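PDB 6LTQ: pyroglutamyl-peptidase I from Fervidobacterium islandicum, which probably removes N-terminal pyroglutamyl residues from peptides as a pyrrolidone carboxyl peptidase, in a bacterium that degrades keratin. Local coordinates for residues I97-S102 against K112-I117. Sequence-based numbering, arbitrary orientation.
Sequences INLLDS and KEDVSI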
loop_
_atom_site.group_PDB
_atom_site.type_symbol
_atom_site.label_atom_id
_atom_site.label_comp_id
_atom_site.label_asym_id
_atom_site.label_seq_id
_atom_site.Cartn_x
_atom_site.Cartn_y
_atom_site.Cartn_z
ATOM N N ILE D 97 14.301 18.836 5.930
ATOM C CA ILE D 97 15.316 18.451 6.896
ATOM C C ILE D 97 16.710 18.677 6.324
ATOM O O ILE D 97 16.938 18.650 5.114
ATOM C CB ILE D 97 15.148 16.991 7.358
ATOM C CG1 ILE D 97 15.355 16.044 6.186
ATOM C CG2 ILE D 97 13.761 16.792 7.985
ATOM C CD1 ILE D 97 15.728 14.643 6.640
ATOM N N ASN D 98 17.665 18.846 7.234
ATOM C CA ASN D 98 19.042 19.212 6.883
ATOM C C ASN D 98 19.874 17.968 6.561
ATOM O O ASN D 98 20.832 17.623 7.253
ATOM C CB ASN D 98 19.654 20.010 8.024
ATOM C CG ASN D 98 21.004 20.615 7.660
ATOM O OD1 ASN D 98 21.393 20.647 6.493
ATOM N ND2 ASN D 98 21.721 21.091 8.665
ATOM N N LEU D 99 19.512 17.295 5.463
ATOM C CA LEU D 99 20.147 16.016 5.167
ATOM C C LEU D 99 20.045 15.684 3.690
ATOM O O LEU D 99 18.956 15.757 3.120
ATOM C CB LEU D 99 19.495 14.878 5.981
ATOM C CG LEU D 99 20.326 13.602 6.018
ATOM C CD1 LEU D 99 21.575 13.860 6.860
ATOM C CD2 LEU D 99 19.527 12.421 6.572
ATOM N N LEU D 100 21.165 15.277 3.096
ATOM C CA LEU D 100 21.190 14.603 1.805
ATOM C C LEU D 100 21.475 13.131 2.041
ATOM O O LEU D 100 22.519 12.779 2.605
ATOM C CB LEU D 100 22.249 15.199 0.881
ATOM C CG LEU D 100 22.282 16.717 0.823
ATOM C CD1 LEU D 100 23.576 17.179 0.149
ATOM C CD2 LEU D 100 21.083 17.250 0.071
ATOM N N ASP D 101 20.579 12.267 1.572
ATOM C CA ASP D 101 20.772 10.838 1.795
ATOM C C ASP D 101 19.962 10.055 0.775
ATOM O O ASP D 101 18.729 10.021 0.857
ATOM C CB ASP D 101 20.364 10.459 3.206
ATOM C CG ASP D 101 20.851 9.090 3.585
ATOM O OD1 ASP D 101 22.077 8.888 3.531
ATOM O OD2 ASP D 101 20.025 8.213 3.910
ATOM N N SER D 102 20.653 9.383 -0.140
ATOM C CA SER D 102 19.991 8.462 -1.051
ATOM C C SER D 102 21.037 7.553 -1.676
ATOM O O SER D 102 22.188 7.950 -1.871
ATOM C CB SER D 102 19.213 9.215 -2.143
ATOM O OG SER D 102 18.674 8.319 -3.100
ATOM N N LYS D 112 24.904 10.952 -2.484
ATOM C CA LYS D 112 25.123 11.600 -1.199
ATOM C C LYS D 112 24.520 10.710 -0.125
ATOM O O LYS D 112 23.396 10.220 -0.277
ATOM C CB LYS D 112 24.471 12.994 -1.131
ATOM C CG LYS D 112 25.178 14.112 -1.893
ATOM C CD LYS D 112 26.684 14.103 -1.694
ATOM C CE LYS D 112 27.277 15.476 -1.999
ATOM N NZ LYS D 112 28.400 15.398 -2.979
ATOM N N GLU D 113 25.271 10.458 0.939
ATOM C CA GLU D 113 24.764 9.619 2.020
ATOM C C GLU D 113 25.086 10.303 3.339
ATOM O O GLU D 113 26.258 10.433 3.705
ATOM C CB GLU D 113 25.347 8.207 1.957
ATOM C CG GLU D 113 24.561 7.242 1.042
ATOM C CD GLU D 113 23.224 6.784 1.632
ATOM O OE1 GLU D 113 23.210 5.782 2.381
ATOM O OE2 GLU D 113 22.178 7.396 1.313
ATOM N N ASP D 114 24.041 10.784 4.011
ATOM C CA ASP D 114 24.124 11.368 5.349
ATOM C C ASP D 114 24.996 12.621 5.385
ATOM O O ASP D 114 25.870 12.775 6.236
ATOM C CB ASP D 114 24.603 10.337 6.367
ATOM C CG ASP D 114 23.453 9.588 7.007
ATOM O OD1 ASP D 114 23.718 8.642 7.769
ATOM O OD2 ASP D 114 22.287 9.950 6.736
ATOM N N VAL D 115 24.710 13.548 4.485
ATOM C CA VAL D 115 25.446 14.799 4.387
ATOM C C VAL D 115 24.520 15.921 4.821
ATOM O O VAL D 115 23.381 16.007 4.349
ATOM C CB VAL D 115 25.944 15.031 2.950
ATOM C CG1 VAL D 115 26.795 16.294 2.858
ATOM C CG2 VAL D 115 26.698 13.816 2.455
ATOM N N SER D 116 25.011 16.788 5.701
ATOM C CA SER D 116 24.265 17.996 6.018
ATOM C C SER D 116 24.149 18.859 4.771
ATOM O O SER D 116 25.031 18.858 3.907
ATOM C CB SER D 116 24.949 18.796 7.125
ATOM O OG SER D 116 24.767 18.190 8.386
ATOM N N ILE D 117 23.035 19.579 4.667
ATOM C CA ILE D 117 22.900 20.588 3.619
ATOM C C ILE D 117 23.641 21.857 4.009
ATOM O O ILE D 117 24.485 22.359 3.257
ATOM C CB ILE D 117 21.412 20.872 3.342
ATOM C CG1 ILE D 117 20.705 19.609 2.846
ATOM C CG2 ILE D 117 21.252 22.033 2.368
ATOM C CD1 ILE D 117 19.192 19.776 2.724
HETATM O O HOH W 1 22.274 17.749 9.422
HETATM O O HOH W 2 20.167 6.233 1.942
HETATM O O HOH W 3 22.517 10.177 -3.466
#
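Asp101 has CG anti to its backbone N (chi1 -166°), and Glu113 bends back at chi2 (-74°), which swings its CD toward that carboxylate. The side chains cross at a slant, with their carboxylate planes only 21° apart, and OE2 of Glu113 lies 2.7 Å from OD1 of Asp101. Asp114 runs alongside Asp101, its OD2 3.4 Å from the same OD1, which also takes a weak bond from Asp114 N.

Next to the acids, the long loop between strands 90-97 and 124-126 folds back on itself, pairing antiparallel in a single bridge at Leu100 and Val115: Leu100 N gives a nearly straight bond to Val115 O (2.6 Å), and Val115 N returns one to Leu100 O. Asp114 and Val115 both face Leu100, a G1 beta bulge. Ser102 N to Lys112 O (2.9 Å) ties one end; at the other, Ile117 N gives a more bent bond to Asn98 OD1 (2.7 Å), tilted out of the amide plane. Leu100 CD2 meets Ile117 CG1 at 3.7 Å, the side chains crossing at about a right angle.

An alanine at Glu113 would probably open a gap beside Asp101 OD1 and Ser102, and leave OD1 without its nearest carboxylate neighbour. Three acids so close would probably raise one another's pKa; Lys132 and Arg94 of the second subunit, salt-bridged to Asp101 and Asp114 respectively, place the cluster at the subunit interface and probably offset this.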